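Local coordinates for protein beta-agarase D (PDB 4ASM) that cleaves the beta-1,4 linkages of agarose at random with retention of anomeric configuration, as a secreted family GH16 endo-beta-agarase seen here as its catalytic domain, at residues P41-V46 against K78-H83; L91-S96 against G121-K126; Y263-T268 against K284-S289; D248-R253 against I300-P305; K219-G224 against F236-M241. All coordinates share one frame; numbering follows the deposited sequence.

Interaction 1. Residues P41-V46 against K78-H83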
# COMPACT_ATOMS: atom_id res chain seq x y z
N PRO A 41 6.60 -18.05 -14.40
CA PRO A 41 6.11 -18.37 -13.07
C PRO A 41 6.52 -19.77 -12.65
O PRO A 41 6.64 -20.67 -13.50
CB PRO A 41 4.58 -18.28 -13.22
CG PRO A 41 4.32 -18.49 -14.68
CD PRO A 41 5.48 -17.85 -15.35
N THR A 42 6.73 -19.96 -11.36
CA THR A 42 7.15 -21.24 -10.79
C THR A 42 6.58 -21.42 -9.39
O THR A 42 6.44 -20.43 -8.66
CB THR A 42 8.71 -21.35 -10.76
OG1 THR A 42 9.10 -22.55 -10.09
CG2 THR A 42 9.33 -20.16 -10.02
N ASN A 43 6.28 -22.66 -9.02
CA ASN A 43 5.86 -23.05 -7.66
C ASN A 43 7.00 -22.93 -6.65
O ASN A 43 6.77 -22.91 -5.45
CB ASN A 43 5.38 -24.52 -7.62
CG ASN A 43 4.00 -24.73 -8.26
OD1 ASN A 43 3.09 -23.93 -8.11
ND2 ASN A 43 3.86 -25.86 -8.96
N ASN A 44 8.25 -22.91 -7.13
CA ASN A 44 9.38 -22.84 -6.23
C ASN A 44 9.59 -21.42 -5.72
O ASN A 44 9.30 -20.46 -6.43
CB ASN A 44 10.66 -23.33 -6.92
CG ASN A 44 10.52 -24.74 -7.43
OD1 ASN A 44 9.97 -25.61 -6.75
ND2 ASN A 44 10.99 -24.98 -8.65
N VAL A 45 10.08 -21.31 -4.49
CA VAL A 45 10.51 -20.02 -3.97
C VAL A 45 11.86 -19.69 -4.59
O VAL A 45 12.84 -20.42 -4.38
CB VAL A 45 10.67 -20.03 -2.43
CG1 VAL A 45 11.15 -18.65 -1.95
CG2 VAL A 45 9.37 -20.42 -1.78
N VAL A 46 11.89 -18.64 -5.40
CA VAL A 46 13.09 -18.27 -6.14
C VAL A 46 13.30 -16.75 -6.15
O VAL A 46 12.35 -15.96 -5.98
CB VAL A 46 13.04 -18.77 -7.62
CG1 VAL A 46 12.91 -20.28 -7.70
CG2 VAL A 46 11.89 -18.09 -8.37
N LYS A 78 -4.67 -16.78 -0.02
CA LYS A 78 -3.51 -17.68 0.09
C LYS A 78 -2.48 -17.27 -0.94
O LYS A 78 -2.66 -17.49 -2.14
CB LYS A 78 -3.88 -19.15 -0.08
CG LYS A 78 -2.67 -20.07 0.23
CD LYS A 78 -2.73 -21.40 -0.49
CE LYS A 78 -2.39 -21.26 -1.98
NZ LYS A 78 -2.20 -22.61 -2.63
N TRP A 79 -1.39 -16.66 -0.48
CA TRP A 79 -0.34 -16.28 -1.41
C TRP A 79 0.33 -17.52 -2.00
O TRP A 79 0.56 -18.52 -1.30
CB TRP A 79 0.67 -15.36 -0.74
CG TRP A 79 0.14 -14.00 -0.47
CD1 TRP A 79 -0.66 -13.24 -1.28
CD2 TRP A 79 0.38 -13.23 0.70
NE1 TRP A 79 -0.93 -12.03 -0.68
CE2 TRP A 79 -0.31 -12.00 0.54
CE3 TRP A 79 1.12 -13.46 1.86
CZ2 TRP A 79 -0.28 -11.01 1.52
CZ3 TRP A 79 1.16 -12.47 2.82
CH2 TRP A 79 0.47 -11.25 2.64
N MET A 80 0.61 -17.44 -3.29
CA MET A 80 1.11 -18.58 -4.05
C MET A 80 2.29 -18.17 -4.93
O MET A 80 2.24 -17.17 -5.66
CB MET A 80 0.00 -19.18 -4.92
CG MET A 80 0.31 -20.62 -5.32
SD MET A 80 -1.05 -21.35 -6.18
CE MET A 80 -0.29 -22.85 -6.68
N GLN A 81 3.36 -18.95 -4.86
CA GLN A 81 4.59 -18.63 -5.57
C GLN A 81 4.34 -18.46 -7.07
O GLN A 81 4.92 -17.57 -7.69
CB GLN A 81 5.66 -19.70 -5.34
CG GLN A 81 6.60 -19.42 -4.15
CD GLN A 81 5.87 -19.35 -2.81
OE1 GLN A 81 5.57 -20.37 -2.19
NE2 GLN A 81 5.56 -18.12 -2.36
N ASN A 82 3.50 -19.33 -7.65
CA ASN A 82 3.38 -19.33 -9.11
C ASN A 82 2.42 -18.29 -9.69
O ASN A 82 2.12 -18.31 -10.89
CB ASN A 82 3.08 -20.74 -9.67
CG ASN A 82 1.66 -21.17 -9.43
OD1 ASN A 82 0.87 -20.47 -8.78
ND2 ASN A 82 1.31 -22.34 -9.95
N HIS A 83 1.93 -17.39 -8.82
CA HIS A 83 1.06 -16.28 -9.26
C HIS A 83 1.85 -14.98 -9.46
O HIS A 83 1.33 -13.88 -9.27
CB HIS A 83 -0.11 -16.10 -8.27
CG HIS A 83 -1.21 -17.08 -8.47
ND1 HIS A 83 -0.98 -18.42 -8.74
CD2 HIS A 83 -2.55 -16.91 -8.52
CE1 HIS A 83 -2.14 -19.03 -8.90
NE2 HIS A 83 -3.11 -18.14 -8.77
O HOH W 1 6.56 -17.36 -9.87
O HOH W 2 3.03 -22.02 -6.51
O HOH W 3 6.54 -22.78 -2.73
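Thr42 and Asn82 bring the two backbones together, with their CA atoms 4.5 Å apart. The segment 41-46 has no regular structure, and 78-83 leaves its strand at Met80 to make a type I beta turn from Met80 to His83. Gln81, inside that turn, has the largest share of the contact, with Asn82 and Asn43 close behind. Its CB lies 3.4 Å from Asn43 O. The chain bends at chi2 (61°), and its CG and CD pack on Val45 CG2, which is 3.8 Å from Gln81 CG. The two side chains cross at a slant. The polar end of Gln81 has two partners. NE2 is hydrogen-bonded to Asn58 O, and a water donates to both Gln81 OE1 and Asn43 O. This is a surface contact of the GH16 catalytic domain. It sets the loop before strand 47-48 against the turn after strand 77-79, whose residues Met80 to His83 probably belong to a substrate-binding stretch. An alanine in place of Gln81 would probably leave Val45 CG2 without this packing partner and Asn58 O without its amide donor. Water also bridges the backbones, accepting from Thr42 N at 3.0 Å and donating to Gln81 O. Pro41 CB rests on Asn82 O at 3.4 Å. On the loop side, Asn44 N donates to Thr42 OG1 in an ST turn, 3.1 Å long and 163° at the hydrogen.

Interaction 2. Residues L91-S96 against G121-K126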
# COMPACT_ATOMS: atom_id res chain seq x y z
N LEU A 91 5.78 -6.56 -14.56
CA LEU A 91 5.50 -7.53 -13.51
C LEU A 91 4.01 -7.89 -13.58
O LEU A 91 3.16 -6.99 -13.67
CB LEU A 91 5.82 -6.91 -12.14
CG LEU A 91 5.42 -7.67 -10.89
CD1 LEU A 91 6.25 -8.97 -10.68
CD2 LEU A 91 5.49 -6.77 -9.66
N ASN A 92 3.71 -9.18 -13.52
CA ASN A 92 2.34 -9.68 -13.49
C ASN A 92 2.14 -10.35 -12.13
O ASN A 92 2.91 -11.24 -11.77
CB ASN A 92 2.12 -10.77 -14.56
CG ASN A 92 2.05 -10.22 -16.00
OD1 ASN A 92 1.05 -10.43 -16.68
ND2 ASN A 92 3.11 -9.56 -16.47
N ILE A 93 1.14 -9.91 -11.37
CA ILE A 93 0.76 -10.59 -10.12
C ILE A 93 -0.74 -10.76 -10.18
O ILE A 93 -1.47 -9.78 -10.28
CB ILE A 93 1.19 -9.77 -8.88
CG1 ILE A 93 2.70 -9.84 -8.73
CG2 ILE A 93 0.56 -10.36 -7.60
CD1 ILE A 93 3.26 -9.06 -7.54
N TRP A 94 -1.21 -12.00 -10.12
CA TRP A 94 -2.63 -12.24 -10.32
C TRP A 94 -3.27 -13.05 -9.22
O TRP A 94 -2.60 -13.49 -8.29
CB TRP A 94 -2.89 -12.89 -11.69
CG TRP A 94 -2.31 -14.24 -11.89
CD1 TRP A 94 -2.97 -15.43 -11.75
CD2 TRP A 94 -0.98 -14.56 -12.32
NE1 TRP A 94 -2.12 -16.48 -12.07
CE2 TRP A 94 -0.90 -15.97 -12.41
CE3 TRP A 94 0.15 -13.78 -12.64
CZ2 TRP A 94 0.27 -16.62 -12.79
CZ3 TRP A 94 1.33 -14.45 -13.01
CH2 TRP A 94 1.37 -15.85 -13.09
N ALA A 95 -4.59 -13.20 -9.35
CA ALA A 95 -5.38 -13.98 -8.43
C ALA A 95 -6.16 -15.02 -9.20
O ALA A 95 -6.48 -14.82 -10.38
CB ALA A 95 -6.34 -13.05 -7.70
N SER A 96 -6.46 -16.13 -8.51
CA SER A 96 -7.31 -17.17 -9.08
C SER A 96 -8.00 -17.92 -7.94
O SER A 96 -7.66 -17.72 -6.77
CB SER A 96 -6.49 -18.16 -9.91
OG SER A 96 -5.65 -18.95 -9.06
N GLY A 121 -0.54 -13.63 -5.89
CA GLY A 121 0.91 -13.49 -5.80
C GLY A 121 1.35 -12.44 -4.78
O GLY A 121 0.60 -11.53 -4.43
N CYS A 122 2.59 -12.57 -4.33
CA CYS A 122 3.20 -11.65 -3.38
C CYS A 122 4.69 -11.72 -3.60
O CYS A 122 5.24 -12.82 -3.64
CB CYS A 122 2.86 -12.07 -1.94
SG CYS A 122 3.40 -10.89 -0.69
N ILE A 123 5.34 -10.56 -3.73
CA ILE A 123 6.79 -10.53 -3.89
C ILE A 123 7.41 -9.55 -2.93
O ILE A 123 6.77 -8.60 -2.48
CB ILE A 123 7.21 -10.17 -5.35
CG1 ILE A 123 6.91 -8.71 -5.67
CG2 ILE A 123 6.51 -11.11 -6.34
CD1 ILE A 123 7.39 -8.30 -7.07
N THR A 124 8.71 -9.76 -2.67
CA THR A 124 9.51 -8.87 -1.83
C THR A 124 10.80 -8.49 -2.58
O THR A 124 11.44 -9.36 -3.19
CB THR A 124 9.93 -9.62 -0.56
OG1 THR A 124 8.76 -10.06 0.14
CG2 THR A 124 10.73 -8.73 0.36
N ASN A 125 11.16 -7.21 -2.55
CA ASN A 125 12.41 -6.72 -3.14
C ASN A 125 13.59 -7.05 -2.24
O ASN A 125 13.48 -7.03 -1.00
CB ASN A 125 12.27 -5.19 -3.39
CG ASN A 125 13.29 -4.64 -4.37
OD1 ASN A 125 12.92 -4.07 -5.41
ND2 ASN A 125 14.53 -4.76 -4.03
N LYS A 126 14.73 -7.39 -2.86
CA LYS A 126 15.90 -7.82 -2.07
C LYS A 126 16.68 -6.64 -1.49
O LYS A 126 17.60 -6.85 -0.69
CB LYS A 126 16.82 -8.67 -2.94
CG LYS A 126 16.12 -9.92 -3.40
CD LYS A 126 16.54 -11.11 -2.60
CE LYS A 126 17.62 -11.86 -3.31
NZ LYS A 126 18.05 -12.99 -2.46
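Leu91 and Ile123 meet tip to tip, with Leu91 CD2 3.6 Å from Ile123 CD1. Leu91 CD1 touches the same methyl. Beside them Ile93 crosses Ile123 at a slant, its CD1 4.0 Å from Ile123 CG2. The other branch of Ile93 turns to the backbone: CG2 sits 3.4 Å from Gly121 O. That branch is anti to the backbone N, with CG1 beside it (chi1 -72°), which lets one side chain serve two neighbours. Gly121 leaves room for it. A CB on Gly121 would come about 3.0 Å from Ile93 CG2, too close to fit. A single hydrogen bond joins the two segments, Gly121 N to Trp94 O at 3.2 Å. It is bent at the hydrogen (139°), though the donor lies nearly along the C=O axis. The segments run roughly antiparallel, 148° apart, with their axes 8.7 Å apart at closest.

Further out, Ile323 of strand 320-326 touches both Leu91 and Ile93. Val84, probably part of the substrate-binding stretch, packs on Ile123. Strand 90-96 is placed by backbone hydrogen bonds such as Leu91 with Val353 and Trp94 with His83. The indole of Trp94 stacks on the His83 ring and meets Phe346 edge-to-face. The contact is thus buried and apolar, with a single backbone bond near one end. It joins the antiparallel neighbours 90-96 and 112-125 where they splay apart, their apolar side chains filling the space between them, in the beta-jelly-roll sandwich characteristic of GH16 enzymes.

Interaction 3. Residues Y263-T268 against K284-S289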
# COMPACT_ATOMS: atom_id res chain seq x y z
N TYR A 263 -6.30 18.05 10.92
CA TYR A 263 -5.59 17.39 12.02
C TYR A 263 -6.64 16.69 12.91
O TYR A 263 -7.84 17.01 12.84
CB TYR A 263 -4.74 18.41 12.82
CG TYR A 263 -5.60 19.44 13.51
CD1 TYR A 263 -6.02 20.59 12.84
CD2 TYR A 263 -6.04 19.24 14.82
CE1 TYR A 263 -6.86 21.51 13.45
CE2 TYR A 263 -6.87 20.15 15.44
CZ TYR A 263 -7.27 21.29 14.75
OH TYR A 263 -8.12 22.21 15.34
N PRO A 264 -6.22 15.70 13.70
CA PRO A 264 -7.16 14.94 14.53
C PRO A 264 -7.91 15.79 15.56
O PRO A 264 -7.29 16.58 16.30
CB PRO A 264 -6.27 13.90 15.22
CG PRO A 264 -5.05 13.78 14.33
CD PRO A 264 -4.83 15.19 13.81
N ALA A 265 -9.23 15.62 15.57
CA ALA A 265 -10.09 16.34 16.52
C ALA A 265 -10.07 15.69 17.90
O ALA A 265 -10.27 16.37 18.91
CB ALA A 265 -11.51 16.42 16.00
N GLY A 266 -9.87 14.38 17.98
CA GLY A 266 -9.85 13.74 19.28
C GLY A 266 -9.59 12.25 19.25
O GLY A 266 -9.88 11.55 18.26
N VAL A 267 -9.03 11.78 20.37
CA VAL A 267 -8.88 10.37 20.65
C VAL A 267 -9.17 10.19 22.12
O VAL A 267 -9.07 11.13 22.92
CB VAL A 267 -7.46 9.83 20.34
CG1 VAL A 267 -7.17 9.83 18.85
CG2 VAL A 267 -6.36 10.60 21.14
N THR A 268 -9.51 8.96 22.45
CA THR A 268 -9.90 8.56 23.78
C THR A 268 -8.66 8.51 24.72
O THR A 268 -8.77 8.73 25.94
CB THR A 268 -10.57 7.23 23.56
OG1 THR A 268 -11.90 7.22 24.09
CG2 THR A 268 -9.73 6.08 23.95
N LYS A 284 -12.58 11.67 13.11
CA LYS A 284 -12.99 13.08 13.16
C LYS A 284 -11.78 13.99 13.06
O LYS A 284 -10.81 13.86 13.82
CB LYS A 284 -13.79 13.36 14.45
CG LYS A 284 -14.43 14.75 14.46
CD LYS A 284 -15.18 14.98 15.75
CE LYS A 284 -15.76 16.40 15.78
NZ LYS A 284 -16.44 16.62 17.09
N MET A 285 -11.84 14.92 12.10
CA MET A 285 -10.73 15.83 11.84
C MET A 285 -11.23 17.27 11.86
O MET A 285 -12.39 17.54 11.51
CB MET A 285 -10.13 15.55 10.44
CG MET A 285 -9.70 14.09 10.23
SD MET A 285 -8.27 13.62 11.23
CE MET A 285 -6.91 14.27 10.28
N ASN A 286 -10.36 18.16 12.29
CA ASN A 286 -10.66 19.59 12.23
C ASN A 286 -9.93 20.24 11.05
O ASN A 286 -8.94 19.72 10.57
CB ASN A 286 -10.21 20.27 13.52
CG ASN A 286 -11.08 19.92 14.71
OD1 ASN A 286 -12.21 19.46 14.58
ND2 ASN A 286 -10.53 20.16 15.91
N ILE A 287 -10.44 21.40 10.62
CA ILE A 287 -9.89 22.15 9.50
C ILE A 287 -8.89 23.19 10.00
O ILE A 287 -9.15 23.91 10.99
CB ILE A 287 -11.03 22.86 8.73
CG1 ILE A 287 -11.89 21.81 8.07
CG2 ILE A 287 -10.49 23.86 7.69
CD1 ILE A 287 -13.18 22.35 7.53
N ALA A 288 -7.75 23.25 9.32
CA ALA A 288 -6.75 24.29 9.56
C ALA A 288 -6.51 25.09 8.28
O ALA A 288 -7.10 24.81 7.23
CB ALA A 288 -5.44 23.68 10.07
N SER A 289 -5.67 26.11 8.36
CA SER A 289 -5.48 26.98 7.20
C SER A 289 -4.14 26.83 6.48
O SER A 289 -3.88 27.53 5.50
CB SER A 289 -5.69 28.42 7.62
OG SER A 289 -4.75 28.76 8.58
O HOH W 4 -9.33 23.85 13.73
O HOH W 5 -9.32 12.37 15.72
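Two antiparallel strands, 259-264 and 282-288, come together at Tyr263 and Asn286, a hydrogen-bonded pair. Their backbones bond both ways: Asn286 N to Tyr263 O at 2.8 Å, and Tyr263 N to Asn286 O at 3.1 Å. Both side chains stand on the same face of the sheet. The Tyr263 ring lies over Asn286, with Asn286 CB beneath one face, 3.3 Å from Tyr263 CZ. Ring and amide planes are 81° apart. Asn286 ND2 donates to Tyr263 OH at 3.2 Å, the hydroxyl lying 18° out of the Asn286 amide plane. CG of Tyr263 sits between the backbone N and the carbonyl carbon (chi1 65°), on the side of the partner strand, and the ring extends from there over Asn286 CB. At the ring edge Ala288 CB approaches near its plane. A water links Tyr263 OH to Ile287 O. An alanine at Tyr263 would probably leave Asn286 ND2 without its hydroxyl acceptor and open a gap over Asn286 CB. The pairing belongs to the outer part of the catalytic domain, away from the substrate and calcium sites, where Lys297 of helix 291-297 touches the Tyr263 side chain. Pro264 and Met285 form the next pair, non-hydrogen-bonded. Met285 bends at chi2 and chi3, and its SD comes 3.7 Å from Pro264 CA. Past them, Ala265 N donates to Lys284 O at 2.9 Å, and Ala265 CB lies against Lys284 CG at 3.7 Å.

Interaction 4. Residues D248-R253 against I300-P305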
# COMPACT_ATOMS: atom_id res chain seq x y z
N ASP A 248 1.71 15.28 13.10
CA ASP A 248 0.41 15.36 13.76
C ASP A 248 -0.62 16.11 12.92
O ASP A 248 -1.68 16.48 13.42
CB ASP A 248 0.50 15.96 15.18
CG ASP A 248 1.19 17.31 15.21
OD1 ASP A 248 1.54 17.85 14.15
OD2 ASP A 248 1.40 17.81 16.34
N ALA A 249 -0.29 16.30 11.64
CA ALA A 249 -1.12 17.07 10.71
C ALA A 249 -1.12 16.45 9.34
O ALA A 249 -0.21 15.70 8.97
CB ALA A 249 -0.60 18.50 10.63
N VAL A 250 -2.14 16.80 8.56
CA VAL A 250 -2.36 16.21 7.26
C VAL A 250 -2.73 17.32 6.29
O VAL A 250 -3.39 18.30 6.66
CB VAL A 250 -3.55 15.21 7.33
CG1 VAL A 250 -3.81 14.58 6.01
CG2 VAL A 250 -3.27 14.12 8.38
N GLN A 251 -2.29 17.18 5.04
CA GLN A 251 -2.87 18.00 3.96
C GLN A 251 -3.18 17.07 2.82
O GLN A 251 -2.41 16.15 2.54
CB GLN A 251 -1.96 19.16 3.54
CG GLN A 251 -0.80 18.84 2.64
CD GLN A 251 -0.10 20.12 2.19
OE1 GLN A 251 -0.04 20.45 1.00
NE2 GLN A 251 0.41 20.84 3.16
N THR A 252 -4.34 17.24 2.21
CA THR A 252 -4.71 16.38 1.08
C THR A 252 -5.48 17.13 0.01
O THR A 252 -6.19 18.10 0.30
CB THR A 252 -5.20 14.93 1.49
OG1 THR A 252 -6.24 14.39 0.64
CG2 THR A 252 -5.43 14.79 2.95
N ARG A 253 -5.23 16.75 -1.24
CA ARG A 253 -5.96 17.34 -2.35
C ARG A 253 -7.34 16.75 -2.40
O ARG A 253 -7.50 15.54 -2.52
CB ARG A 253 -5.24 17.09 -3.67
CG ARG A 253 -4.10 18.01 -3.89
CD ARG A 253 -3.72 18.03 -5.38
NE ARG A 253 -2.41 18.63 -5.54
CZ ARG A 253 -2.19 19.90 -5.83
NH1 ARG A 253 -3.21 20.73 -5.98
NH2 ARG A 253 -0.94 20.32 -5.97
N ILE A 300 -2.25 15.37 18.55
CA ILE A 300 -2.46 13.95 18.34
C ILE A 300 -1.66 13.53 17.13
O ILE A 300 -1.77 14.12 16.06
CB ILE A 300 -3.95 13.63 18.09
CG1 ILE A 300 -4.78 13.99 19.34
CG2 ILE A 300 -4.15 12.16 17.69
CD1 ILE A 300 -6.26 14.10 19.09
N SER A 301 -0.84 12.49 17.28
CA SER A 301 -0.05 12.01 16.15
C SER A 301 -0.92 11.42 15.04
O SER A 301 -1.92 10.76 15.32
CB SER A 301 0.93 10.94 16.63
OG SER A 301 1.67 10.40 15.55
N VAL A 302 -0.53 11.68 13.80
CA VAL A 302 -1.16 11.03 12.65
C VAL A 302 -0.32 9.84 12.18
O VAL A 302 -0.70 9.14 11.25
CB VAL A 302 -1.41 12.02 11.47
CG1 VAL A 302 -2.45 13.07 11.87
CG2 VAL A 302 -0.13 12.68 10.98
N ILE A 303 0.82 9.63 12.83
CA ILE A 303 1.67 8.46 12.57
C ILE A 303 1.31 7.31 13.52
O ILE A 303 0.97 6.22 13.08
CB ILE A 303 3.19 8.80 12.70
CG1 ILE A 303 3.62 9.95 11.76
CG2 ILE A 303 4.07 7.54 12.47
CD1 ILE A 303 3.31 9.76 10.28
N ASP A 304 1.36 7.59 14.83
CA ASP A 304 1.19 6.58 15.88
C ASP A 304 0.43 7.24 17.05
O ASP A 304 1.03 7.55 18.09
CB ASP A 304 2.58 6.11 16.31
CG ASP A 304 2.54 4.97 17.32
OD1 ASP A 304 1.48 4.37 17.48
OD2 ASP A 304 3.62 4.71 17.92
N PRO A 305 -0.88 7.50 16.87
CA PRO A 305 -1.64 8.24 17.89
C PRO A 305 -1.70 7.53 19.23
O PRO A 305 -1.87 8.20 20.26
CB PRO A 305 -3.06 8.36 17.29
CG PRO A 305 -3.14 7.29 16.23
CD PRO A 305 -1.71 7.16 15.70
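Val302 packs its two methyls against the start of strand 249-253, in a buried contact between that strand and the loop after helix 291-297. Van der Waals touches make up the meeting of the two segments. Val302 CG1 reaches Val250 CG2 at 3.7 Å, where the two valines cross. The same methyl lies 3.7 Å from Asp248 C. Val302 CG2 goes to the backbone instead, 3.6 Å from Ala249 O. The rotamer explains the split: CG1 is anti to the carbonyl carbon (chi1 -66°), and CG2 stands between the backbone N and that carbon. Val250 has CG1 anti to its backbone N (chi1 180°), which leaves CG2 to face Val302. Asp248 adds a close approach, its CB 3.1 Å from Ile300 O.

The loop has its own polar brace. Ser301 OG accepts from Asp304 N at 2.9 Å and from Ile303 N at 3.0 Å. The bond to Asp304 N is nearly straight, 175° at the hydrogen. Residues around the contact tie the two sides together. Ser298 OG is hydrogen-bonded to Asp248 O and to Ile300 N, and Val302 shares a backbone hydrogen bond with Asn247. Strand 249-253 lies between strands 240-246 and 259-264. The contact lies away from the substrate-binding and calcium sites. It is loop-on-strand packing inside the GH16 domain, with an ST motif and an ST turn at Ser301 in the loop.

Interaction 5. Residues K219-G224 against F236-M241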
# COMPACT_ATOMS: atom_id res chain seq x y z
N LYS A 219 -7.19 1.35 -14.88
CA LYS A 219 -6.41 2.55 -15.23
C LYS A 219 -4.95 2.31 -14.91
O LYS A 219 -4.62 1.66 -13.90
CB LYS A 219 -6.89 3.78 -14.45
CG LYS A 219 -8.27 4.27 -14.84
CD LYS A 219 -8.63 5.55 -14.10
CE LYS A 219 -9.36 6.53 -15.00
NZ LYS A 219 -8.39 7.34 -15.80
N THR A 220 -4.05 2.80 -15.78
CA THR A 220 -2.65 2.82 -15.39
C THR A 220 -2.24 4.20 -14.90
O THR A 220 -2.47 5.23 -15.55
CB THR A 220 -1.63 2.04 -16.30
OG1 THR A 220 -0.42 2.78 -16.59
CG2 THR A 220 -2.26 1.29 -17.41
N ILE A 221 -1.68 4.17 -13.70
CA ILE A 221 -1.34 5.37 -12.97
C ILE A 221 0.13 5.29 -12.56
O ILE A 221 0.73 4.20 -12.55
CB ILE A 221 -2.23 5.55 -11.71
CG1 ILE A 221 -2.03 4.42 -10.70
CG2 ILE A 221 -3.73 5.64 -12.08
CD1 ILE A 221 -2.73 4.72 -9.34
N ARG A 222 0.71 6.44 -12.23
CA ARG A 222 1.96 6.47 -11.47
C ARG A 222 1.61 6.83 -10.05
O ARG A 222 0.85 7.78 -9.81
CB ARG A 222 2.91 7.53 -12.03
CG ARG A 222 3.49 7.19 -13.36
CD ARG A 222 4.62 8.14 -13.62
NE ARG A 222 4.20 9.49 -13.98
CZ ARG A 222 4.60 10.63 -13.39
NH1 ARG A 222 5.43 10.66 -12.35
NH2 ARG A 222 4.16 11.78 -13.89
N ILE A 223 2.12 6.07 -9.09
CA ILE A 223 1.84 6.37 -7.68
C ILE A 223 3.11 6.15 -6.88
O ILE A 223 3.83 5.17 -7.08
CB ILE A 223 0.63 5.55 -7.16
CG1 ILE A 223 0.27 5.93 -5.71
CG2 ILE A 223 0.85 4.05 -7.33
CD1 ILE A 223 -1.14 5.47 -5.33
N GLY A 224 3.38 7.06 -5.95
CA GLY A 224 4.62 6.99 -5.19
C GLY A 224 4.51 7.65 -3.84
O GLY A 224 3.60 8.43 -3.60
N PHE A 236 2.00 10.87 -4.15
CA PHE A 236 1.95 11.42 -5.51
C PHE A 236 1.18 10.46 -6.40
O PHE A 236 1.38 9.25 -6.34
CB PHE A 236 3.37 11.57 -6.07
CG PHE A 236 4.24 12.46 -5.25
CD1 PHE A 236 4.86 11.96 -4.10
CD2 PHE A 236 4.44 13.79 -5.58
CE1 PHE A 236 5.66 12.77 -3.29
CE2 PHE A 236 5.24 14.61 -4.77
CZ PHE A 236 5.85 14.09 -3.64
N VAL A 237 0.29 11.02 -7.23
CA VAL A 237 -0.45 10.26 -8.24
C VAL A 237 -0.32 11.00 -9.55
O VAL A 237 -0.63 12.21 -9.63
CB VAL A 237 -1.94 10.09 -7.87
CG1 VAL A 237 -2.68 9.33 -8.98
CG2 VAL A 237 -2.06 9.33 -6.56
N ASP A 238 0.15 10.28 -10.56
CA ASP A 238 0.35 10.84 -11.89
C ASP A 238 1.16 12.15 -11.87
O ASP A 238 0.84 13.14 -12.57
CB ASP A 238 -1.00 11.00 -12.60
CG ASP A 238 -1.61 9.67 -12.98
OD1 ASP A 238 -0.87 8.66 -13.04
OD2 ASP A 238 -2.84 9.61 -13.20
N GLY A 239 2.21 12.17 -11.06
CA GLY A 239 3.11 13.30 -11.00
C GLY A 239 2.69 14.48 -10.13
O GLY A 239 3.40 15.47 -10.03
N GLN A 240 1.51 14.37 -9.51
CA GLN A 240 0.96 15.46 -8.71
C GLN A 240 1.03 15.06 -7.24
O GLN A 240 0.63 13.96 -6.90
CB GLN A 240 -0.50 15.69 -9.11
CG GLN A 240 -1.19 16.82 -8.36
CD GLN A 240 -2.69 16.85 -8.62
OE1 GLN A 240 -3.41 15.84 -8.49
NE2 GLN A 240 -3.18 18.03 -8.97
N MET A 241 1.54 15.94 -6.38
CA MET A 241 1.49 15.68 -4.95
C MET A 241 0.03 15.74 -4.50
O MET A 241 -0.67 16.71 -4.81
CB MET A 241 2.33 16.68 -4.16
CG MET A 241 2.55 16.18 -2.75
SD MET A 241 3.53 17.25 -1.73
CE MET A 241 4.99 17.45 -2.69
O HOH W 6 -3.38 7.93 -15.33
O HOH W 7 3.18 10.00 -9.24
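Arg222 O takes the shortest polar bond of this contact, from Asp238 N at 2.7 Å. A water donates weakly to the same oxygen and accepts from Gly239 N, and Val237 CA adds a CA-H...O contact. The Asp238 side chain returns the link: Arg222 N donates to Asp238 OD1 at 2.8 Å, nearly straight (166°) and nearly in line with the C-O bond. CG of Asp238 lies beside its backbone N (chi1 -70°), and the carboxylate comes back to the backbone of the partner strand. A water joins its OD2 to Thr220 O. One residue thus pairs both backbone groups of Arg222.

Asp238 and Gly239 are the middle residues of a type I' turn from Val237 to Gln240, closed by backbone bonds between those ends. Gly239 N lies 3.3 Å above one face of the Arg222 guanidinium, off toward its rim. A CB on Gly239 would clash with Arg222 NH2 and the preceding carbonyl. The Arg222 charge is met by Glu136, in a salt bridge to NH1.

Gly224 and Phe236 form a hydrogen-bonded pair, Gly224 N to Phe236 O and Phe236 N to Gly224 O, both 3.0 Å. Ile223 and Val237 lie side by side on the other face, with Ile223 CD1 4.2 Å from Val237 CG2. The pairing is that of the antiparallel hairpin 220-229 with 232-237, while the I' turn leads on to strand 240-246. Asp238 OD1 seems to take the place of a main-chain acceptor where the chain turns away, and the carboxylate charge is probably eased by the backbone N-H and water it binds.

Interaction 1 is the surface contact, bridged by water and set at a turn. Interactions 2, 4 and 5 are buried, and interaction 3 is partly so. Interactions 1 and 2 touch: His83 and Trp94 pack their rings, and strands 77-79 and 112-125 are neighbours. Interactions 3 and 4 also touch, through Pro264 against Val302, and 3 is nested in the loop closed by 4. Arg253 and Met241 join 4 to 5. The pair 1 and 2 lies across the chain centre from 3 and 4. Backbone pairing dominates 3 and 5, apolar side chains 2 and 4. In 5 the Asp238 carboxylate bonds to a backbone N-H, while Arg222 has its salt bridge with Glu136.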